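Local coordinates for protein FKBO (Streptomyces hygroscopicus, PDB 4BPS) that hydrolyses chorismate to a dihydroxycyclohexadiene carboxylic acid and pyruvate, a step in the biosynthesis of the immunosuppressants FK506 and FK520, at residues 240-249 with 265-274; 252-263 with 332-340. All blocks are in the same frame, centred on the assembly; numbering follows the deposited sequence.

Interaction 1: 240-249 with 265-274; sequences LFISATAGIL and VALDNMARVI. With 3EB (3-(2-carboxyethyl)benzoic acid), chain B.
Asn-269 carries the polar part of this contact: its single ND2 bridges two carbonyls of the strand, Ala-246 O at 3.1 Å and Ile-248 O at 2.9 Å. Both acceptors lie within 7° of the amide plane, and the bond to Ile-248 is nearly straight (169° at the hydrogen). The carbonyls flank Gly-247, centre of an inverse gamma turn, so one amide spans the turn. Arg-272 NH2 donates to Asn-269 OD1 (2.7 Å), which lies near the guanidinium plane and also accepts from Asn-206; acceptors at ND2 and donors at OD1 together set the flip of the amide.

The backbones come close where Gly-247 and Ala-266 bring their CA atoms to 4.5 Å; beside them Thr-245 CG2, placed anti to its own N, presses on Ala-266 O (3.3 Å) and Asn-269 CB.

The apolar end is built from methyl groups. Ile-274 CG2 meets Leu-240 CD2 and Ile-242 CD1, each at 3.6 Å.

Helix 259-274 thus covers one side of strand 239-249, the axes of 265-274 and 240-246 running at 132° to each other. Ala-244 and Ile-248, both directed away from the helix, belong to the ligand pocket, and strands 229-232 and 337-343 flank the strand in the sheet.

Interaction 2: 252-263 with 332-340; sequences RTVHHGDVTGQC and REDLLVEIE. With 3EB (3-(2-carboxyethyl)benzoic acid), chain B.
The amide of Gln-262 pairs with the 334-336 backbone through both its N-H and its C=O: NE2 donates to Asp-334 O (3.0 Å) and OE1 accepts from Leu-336 N (2.8 Å). The first bond is almost straight, 175° at the hydrogen, and lies in both the amide and the carbonyl plane; at OE1 the donor is tilted from the carbonyl plane. NE2 also reaches His-255 O from above its plane, and a water joins OE1 to Val-337 O. Cut back to an alanine, this position is likely to leave Asp-334 O and Leu-336 N without these mates and the loop free to shift from the helix.

Thr-253 OG1 is gripped from two directions. It donates to Asp-334 OD1 (2.8 Å), on the syn side but tilted well out of the carboxylate plane, and accepts from Arg-332 NH1 (3.0 Å), lying in the guanidinium plane. The same NH1 also binds His-251 O. The His-256 ring stands at 89° to the Asp-334 carboxylate, with a water linking NE2 to OD2.

Beneath the helix start, Leu-336 CB meets Val-259 CG2 (3.8 Å). Val-337 CG1, set between its own N and carbonyl carbon (chi1 55°), meets Cys-263 N at 3.6 Å.

Asp-258 N-caps helix 259-274, OD1 accepting from Gly-261 N. Glu-338, the proton acceptor of the active site, points away from the helix and brings OE2 to 3.2 Å from CA of the bound 3-(2-carboxyethyl)benzoic acid. The whole is an N-capped helix start packed against the strand that carries this glutamate, within the YjgF-type fold.

In the fold
Along the chain, strand 239-249 comes first, followed by strand 252-253 and helix 259-274, and interaction 1 closes this short loop, its segments only 16 residues apart. Interaction 2 closes a much longer one, 69 residues, bringing 332-340 back to the helix start. The two cross, because 252-263 lies between the segments of interaction 1 while 332-340 follows both. They share helix 259-274 and the sheet in which 239-249 pairs antiparallel with 252-253 and with 337-343. Two probable backbone hydrogen bonds join them, Thr-245 N to Ile-339 O (2.8 Å) and Val-254 N to Gly-247 O (3.0 Å). Both contacts touch the bound ligand.

Interaction 1: 240-249 with 265-274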
# COMPACT_ATOMS: atom_id res chain seq x y z
N LEU A 240 4.92 11.85 3.38
CA LEU A 240 3.54 11.55 3.73
C LEU A 240 3.02 10.46 2.80
O LEU A 240 2.82 10.70 1.62
CB LEU A 240 2.70 12.82 3.61
CG LEU A 240 1.24 12.72 4.04
CD1 LEU A 240 1.10 12.27 5.49
CD2 LEU A 240 0.62 14.12 3.85
N PHE A 241 2.83 9.26 3.33
CA PHE A 241 2.31 8.14 2.55
C PHE A 241 0.80 8.06 2.75
O PHE A 241 0.33 7.99 3.90
CB PHE A 241 2.93 6.83 3.04
CG PHE A 241 4.43 6.79 2.92
CD1 PHE A 241 5.05 6.94 1.69
CD2 PHE A 241 5.24 6.63 4.03
CE1 PHE A 241 6.44 6.91 1.57
CE2 PHE A 241 6.63 6.59 3.93
CZ PHE A 241 7.23 6.71 2.70
N ILE A 242 0.03 8.09 1.65
CA ILE A 242 -1.42 8.07 1.74
C ILE A 242 -1.89 6.66 1.38
O ILE A 242 -1.47 6.09 0.36
CB ILE A 242 -2.04 9.11 0.80
CG1 ILE A 242 -1.43 10.50 1.01
CG2 ILE A 242 -3.56 9.14 1.02
CD1 ILE A 242 -1.55 11.40 -0.19
N SER A 243 -2.76 6.10 2.21
CA SER A 243 -3.35 4.78 1.94
C SER A 243 -4.11 4.77 0.64
O SER A 243 -4.52 5.82 0.13
CB SER A 243 -4.30 4.42 3.07
OG SER A 243 -3.55 4.22 4.24
N ALA A 244 -4.36 3.56 0.11
CA ALA A 244 -5.40 3.42 -0.90
C ALA A 244 -6.68 4.00 -0.30
O ALA A 244 -7.07 3.64 0.83
CB ALA A 244 -5.58 1.98 -1.26
N THR A 245 -7.32 4.90 -1.05
CA THR A 245 -8.44 5.70 -0.56
C THR A 245 -9.65 5.50 -1.48
O THR A 245 -9.51 5.62 -2.70
CB THR A 245 -8.00 7.18 -0.54
OG1 THR A 245 -6.84 7.33 0.29
CG2 THR A 245 -9.13 8.06 0.04
N ALA A 246 -10.78 5.19 -0.86
CA ALA A 246 -12.00 4.83 -1.57
C ALA A 246 -13.09 5.87 -1.39
O ALA A 246 -12.99 6.80 -0.57
CB ALA A 246 -12.52 3.49 -1.05
N GLY A 247 -14.17 5.69 -2.16
CA GLY A 247 -15.38 6.50 -2.04
C GLY A 247 -16.27 6.01 -0.90
O GLY A 247 -17.31 5.35 -1.13
N ILE A 248 -15.83 6.33 0.31
CA ILE A 248 -16.50 5.95 1.55
C ILE A 248 -16.71 7.22 2.39
O ILE A 248 -15.87 8.14 2.37
CB ILE A 248 -15.61 4.92 2.33
CG1 ILE A 248 -15.78 3.50 1.75
CG2 ILE A 248 -15.92 4.88 3.81
CD1 ILE A 248 -14.71 2.50 2.20
N LEU A 249 -17.81 7.26 3.12
CA LEU A 249 -18.05 8.30 4.13
C LEU A 249 -18.50 7.55 5.40
O LEU A 249 -19.38 6.68 5.35
CB LEU A 249 -18.97 9.41 3.62
CG LEU A 249 -18.35 10.27 2.47
CD1 LEU A 249 -19.38 11.24 1.93
CD2 LEU A 249 -16.99 11.03 2.76
N VAL A 265 -15.20 11.39 -4.49
CA VAL A 265 -15.15 11.27 -3.04
C VAL A 265 -13.81 10.70 -2.57
O VAL A 265 -13.28 11.12 -1.54
CB VAL A 265 -16.35 10.46 -2.50
CG1 VAL A 265 -16.18 10.16 -1.01
CG2 VAL A 265 -17.64 11.25 -2.74
N ALA A 266 -13.25 9.74 -3.31
CA ALA A 266 -11.93 9.22 -2.97
C ALA A 266 -10.91 10.36 -2.97
O ALA A 266 -10.09 10.49 -2.05
CB ALA A 266 -11.52 8.13 -3.95
N LEU A 267 -10.93 11.19 -4.01
CA LEU A 267 -10.01 12.32 -4.09
C LEU A 267 -10.30 13.33 -2.97
O LEU A 267 -9.38 13.90 -2.40
CB LEU A 267 -10.09 12.95 -5.47
CG LEU A 267 -9.49 12.09 -6.59
CD1 LEU A 267 -9.92 12.64 -7.97
CD2 LEU A 267 -7.98 12.06 -6.48
N ASP A 268 -11.59 13.57 -2.68
CA ASP A 268 -11.95 14.43 -1.55
C ASP A 268 -11.37 13.89 -0.25
O ASP A 268 -10.88 14.65 0.58
CB ASP A 268 -13.46 14.54 -1.36
CG ASP A 268 -14.19 15.28 -2.45
OD1 ASP A 268 -13.56 15.98 -3.27
OD2 ASP A 268 -15.44 15.16 -2.45
N ASN A 269 -11.46 12.57 -0.05
CA ASN A 269 -10.94 11.97 1.18
C ASN A 269 -9.42 12.13 1.24
O ASN A 269 -8.85 12.46 2.30
CB ASN A 269 -11.30 10.49 1.24
CG ASN A 269 -12.72 10.25 1.78
OD1 ASN A 269 -13.19 10.99 2.64
ND2 ASN A 269 -13.36 9.17 1.33
N MSE A 270 -8.73 11.94 0.11
CA MSE A 270 -7.29 12.14 0.08
C MSE A 270 -6.95 13.59 0.43
O MSE A 270 -6.03 13.84 1.22
CB MSE A 270 -6.78 11.76 -1.31
CG MSE A 270 -5.31 12.04 -1.53
SE MSE A 270 -4.65 11.39 -3.25
CE MSE A 270 -4.30 9.54 -2.76
N ALA A 271 -7.69 14.55 -0.14
CA ALA A 271 -7.43 15.96 0.15
C ALA A 271 -7.67 16.27 1.62
O ALA A 271 -6.93 17.04 2.22
CB ALA A 271 -8.29 16.86 -0.73
N ARG A 272 -8.67 15.64 2.22
CA ARG A 272 -8.97 15.92 3.62
C ARG A 272 -7.86 15.38 4.52
O ARG A 272 -7.45 16.05 5.47
CB ARG A 272 -10.32 15.32 4.03
CG ARG A 272 -10.78 15.89 5.37
CD ARG A 272 -12.08 15.30 5.89
NE ARG A 272 -13.08 15.40 4.85
CZ ARG A 272 -13.47 14.39 4.09
NH1 ARG A 272 -14.33 14.59 3.11
NH2 ARG A 272 -12.99 13.17 4.30
N VAL A 273 -7.36 14.19 4.22
CA VAL A 273 -6.37 13.55 5.05
C VAL A 273 -5.09 14.37 5.11
O VAL A 273 -4.44 14.47 6.15
CB VAL A 273 -6.08 12.14 4.50
CG1 VAL A 273 -4.81 11.58 5.07
CG2 VAL A 273 -7.25 11.24 4.82
N ILE A 274 -4.71 14.93 3.96
CA ILE A 274 -3.44 15.67 3.84
C ILE A 274 -3.57 17.18 4.07
O ILE A 274 -2.58 17.90 3.98
CB ILE A 274 -2.75 15.39 2.47
CG1 ILE A 274 -3.51 16.10 1.33
CG2 ILE A 274 -2.60 13.88 2.27
CD1 ILE A 274 -2.93 15.86 -0.07
C 3EB B . -11.56 1.12 3.02
O 3EB B . -11.88 0.30 3.89
CA 3EB B . -11.33 0.72 1.59
OAB 3EB B . -7.44 -3.89 4.03
OAD 3EB B . -5.41 -3.02 3.87
CAE 3EB B . -8.30 0.58 1.88
CAF 3EB B . -6.98 0.56 2.31
CAG 3EB B . -9.10 -0.56 1.99
CAH 3EB B . -6.44 -0.60 2.85
CAL 3EB B . -6.68 -2.98 3.65
CAM 3EB B . -8.55 -1.71 2.55
CAN 3EB B . -7.23 -1.73 3.00
OXT 3EB B . -11.45 2.38 3.27
C2 3EB B . -10.53 -0.59 1.47

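Interaction 2: 252-263 with 332-340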
# COMPACT_ATOMS: atom_id res chain seq x y z
N ARG A 252 -19.27 3.70 5.21
CA ARG A 252 -20.16 3.29 4.15
C ARG A 252 -19.65 3.60 2.75
O ARG A 252 -19.21 4.71 2.47
CB ARG A 252 -21.47 4.09 4.31
CG ARG A 252 -22.65 3.51 5.03
CD ARG A 252 -23.95 4.24 4.50
NE ARG A 252 -23.89 4.43 3.03
CZ ARG A 252 -24.84 4.93 2.25
NH1 ARG A 252 -26.00 5.31 2.74
NH2 ARG A 252 -24.60 5.02 0.93
N THR A 253 -19.80 2.63 1.85
CA THR A 253 -19.64 2.90 0.44
C THR A 253 -20.68 3.94 0.04
O THR A 253 -21.87 3.80 0.36
CB THR A 253 -19.87 1.62 -0.38
OG1 THR A 253 -18.86 0.68 -0.01
CG2 THR A 253 -19.83 1.90 -1.88
N VAL A 254 -20.25 4.97 -0.69
CA VAL A 254 -21.17 5.96 -1.25
C VAL A 254 -21.12 5.90 -2.78
O VAL A 254 -20.29 5.20 -3.36
CB VAL A 254 -20.93 7.37 -0.68
CG1 VAL A 254 -21.23 7.39 0.81
CG2 VAL A 254 -19.55 7.86 -1.01
N HIS A 255 -22.07 6.57 -3.43
CA HIS A 255 -22.11 6.61 -4.90
C HIS A 255 -22.11 5.20 -5.50
O HIS A 255 -21.34 4.88 -6.41
CB HIS A 255 -21.00 7.48 -5.47
CG HIS A 255 -21.11 8.92 -5.08
ND1 HIS A 255 -22.20 9.70 -5.40
CD2 HIS A 255 -20.27 9.72 -4.39
CE1 HIS A 255 -22.01 10.92 -4.93
NE2 HIS A 255 -20.84 10.96 -4.32
N HIS A 256 -23.04 4.37 -5.04
CA HIS A 256 -23.18 3.02 -5.56
C HIS A 256 -23.32 3.05 -7.08
O HIS A 256 -24.13 3.80 -7.63
CB HIS A 256 -24.42 2.35 -4.93
CG HIS A 256 -24.45 0.87 -5.12
ND1 HIS A 256 -24.96 0.27 -6.25
CD2 HIS A 256 -24.07 -0.12 -4.29
CE1 HIS A 256 -24.87 -1.05 -6.11
NE2 HIS A 256 -24.34 -1.31 -4.93
N GLY A 257 -22.55 2.22 -7.76
CA GLY A 257 -22.67 2.08 -9.20
C GLY A 257 -22.19 3.28 -9.99
O GLY A 257 -22.34 3.29 -11.22
N ASP A 258 -21.57 4.27 -9.33
CA ASP A 258 -21.25 5.56 -9.95
C ASP A 258 -19.74 5.80 -9.78
O ASP A 258 -19.30 6.34 -8.77
CB ASP A 258 -22.10 6.62 -9.24
CG ASP A 258 -21.68 8.05 -9.52
OD1 ASP A 258 -20.96 8.31 -10.52
OD2 ASP A 258 -22.13 8.94 -8.75
N VAL A 259 -18.95 5.36 -10.76
CA VAL A 259 -17.50 5.40 -10.58
C VAL A 259 -17.00 6.84 -10.53
O VAL A 259 -16.01 7.13 -9.84
CB VAL A 259 -16.77 4.59 -11.64
CG1 VAL A 259 -16.82 5.25 -13.02
CG2 VAL A 259 -15.35 4.32 -11.20
N THR A 260 -17.65 7.74 -11.26
CA THR A 260 -17.25 9.14 -11.22
C THR A 260 -17.42 9.71 -9.81
O THR A 260 -16.51 10.32 -9.25
CB THR A 260 -18.06 9.96 -12.23
OG1 THR A 260 -17.70 9.53 -13.54
CG2 THR A 260 -17.77 11.45 -12.11
N GLY A 261 -18.60 9.50 -9.22
CA GLY A 261 -18.86 9.98 -7.88
C GLY A 261 -17.93 9.34 -6.84
O GLY A 261 -17.39 10.03 -5.97
N GLN A 262 -17.70 8.03 -6.95
CA GLN A 262 -16.76 7.38 -6.03
C GLN A 262 -15.37 7.96 -6.19
O GLN A 262 -14.66 8.16 -5.19
CB GLN A 262 -16.71 5.87 -6.20
CG GLN A 262 -17.99 5.17 -5.72
CD GLN A 262 -17.82 3.68 -5.59
OE1 GLN A 262 -16.72 3.13 -5.67
NE2 GLN A 262 -18.92 3.00 -5.38
N CYS A 263 -14.94 8.22 -7.43
CA CYS A 263 -13.59 8.75 -7.65
C CYS A 263 -13.48 10.17 -7.05
O CYS A 263 -12.47 10.51 -6.42
CB CYS A 263 -13.30 8.76 -9.14
SG CYS A 263 -11.56 9.11 -9.53
N ARG A 332 -14.07 -4.22 -1.38
CA ARG A 332 -15.51 -4.50 -1.40
C ARG A 332 -15.98 -4.55 -2.84
O ARG A 332 -15.57 -3.71 -3.64
CB ARG A 332 -16.33 -3.40 -0.72
CG ARG A 332 -15.95 -3.11 0.69
CD ARG A 332 -16.75 -1.96 1.22
NE ARG A 332 -16.31 -1.64 2.57
CZ ARG A 332 -16.74 -0.59 3.26
NH1 ARG A 332 -17.59 0.31 2.72
NH2 ARG A 332 -16.29 -0.42 4.49
N GLU A 333 -16.87 -5.49 -3.15
CA GLU A 333 -17.44 -5.59 -4.49
C GLU A 333 -18.04 -4.26 -4.96
O GLU A 333 -17.88 -3.91 -6.13
CB GLU A 333 -18.51 -6.70 -4.57
CG GLU A 333 -19.16 -6.87 -5.97
CD GLU A 333 -18.24 -7.54 -6.99
OE1 GLU A 333 -17.30 -8.29 -6.61
OE2 GLU A 333 -18.47 -7.33 -8.20
N ASP A 334 -18.68 -3.51 -4.05
CA ASP A 334 -19.32 -2.26 -4.47
C ASP A 334 -18.41 -1.04 -4.55
O ASP A 334 -18.88 0.04 -4.93
CB ASP A 334 -20.58 -1.96 -3.64
CG ASP A 334 -20.31 -1.67 -2.17
OD1 ASP A 334 -19.15 -1.42 -1.78
OD2 ASP A 334 -21.31 -1.61 -1.42
N LEU A 335 -17.13 -1.21 -4.24
CA LEU A 335 -16.15 -0.16 -4.49
C LEU A 335 -15.60 -0.36 -5.89
O LEU A 335 -15.23 -1.47 -6.29
CB LEU A 335 -15.04 -0.17 -3.44
CG LEU A 335 -15.52 0.18 -2.02
CD1 LEU A 335 -14.40 -0.05 -1.02
CD2 LEU A 335 -16.06 1.62 -1.93
N LEU A 336 -15.54 0.75 -6.63
CA LEU A 336 -15.26 0.72 -8.06
C LEU A 336 -13.91 1.32 -8.44
O LEU A 336 -13.46 1.17 -9.58
CB LEU A 336 -16.36 1.51 -8.78
CG LEU A 336 -17.79 1.04 -8.48
CD1 LEU A 336 -18.81 1.98 -9.10
CD2 LEU A 336 -18.00 -0.38 -8.96
N VAL A 337 -13.30 2.04 -7.49
CA VAL A 337 -12.07 2.79 -7.76
C VAL A 337 -11.41 3.11 -6.43
O VAL A 337 -12.10 3.33 -5.42
CB VAL A 337 -12.39 4.09 -8.54
CG1 VAL A 337 -13.43 4.99 -7.82
CG2 VAL A 337 -11.09 4.88 -8.85
N GLU A 338 -10.07 3.12 -6.41
CA GLU A 338 -9.34 3.65 -5.26
C GLU A 338 -8.06 4.31 -5.75
O GLU A 338 -7.56 3.98 -6.83
CB GLU A 338 -8.92 2.55 -4.29
CG GLU A 338 -10.03 2.01 -3.48
CD GLU A 338 -9.50 1.06 -2.42
OE1 GLU A 338 -8.42 0.45 -2.66
OE2 GLU A 338 -10.13 0.91 -1.37
N ILE A 339 -7.53 5.22 -4.94
CA ILE A 339 -6.33 5.94 -5.28
C ILE A 339 -5.39 5.96 -4.08
O ILE A 339 -5.82 6.26 -2.97
CB ILE A 339 -6.65 7.39 -5.69
CG1 ILE A 339 -7.73 7.44 -6.78
CG2 ILE A 339 -5.39 8.11 -6.17
CD1 ILE A 339 -9.05 7.91 -6.30
N GLU A 340 -4.10 5.66 -4.32
CA GLU A 340 -3.06 5.85 -3.32
C GLU A 340 -2.01 6.80 -3.90
O GLU A 340 -1.95 7.03 -5.11
CB GLU A 340 -2.40 4.51 -2.94
CG GLU A 340 -1.65 3.85 -4.07
CD GLU A 340 -0.98 2.56 -3.65
OE1 GLU A 340 -1.69 1.60 -3.28
OE2 GLU A 340 0.29 2.49 -3.68
C 3EB B . -11.56 1.12 3.02
O 3EB B . -11.88 0.30 3.89
CA 3EB B . -11.33 0.72 1.59
OAB 3EB B . -7.44 -3.89 4.03
OAD 3EB B . -5.41 -3.02 3.87
CAE 3EB B . -8.30 0.58 1.88
CAF 3EB B . -6.98 0.56 2.31
CAG 3EB B . -9.10 -0.56 1.99
CAH 3EB B . -6.44 -0.60 2.85
CAL 3EB B . -6.68 -2.98 3.65
CAM 3EB B . -8.55 -1.71 2.55
CAN 3EB B . -7.23 -1.73 3.00
OXT 3EB B . -11.45 2.38 3.27
C2 3EB B . -10.53 -0.59 1.47
O HOH W 1 -23.79 -3.05 -2.90
O HOH W 2 -21.11 0.15 -6.59
O HOH W 3 -14.43 3.75 -4.14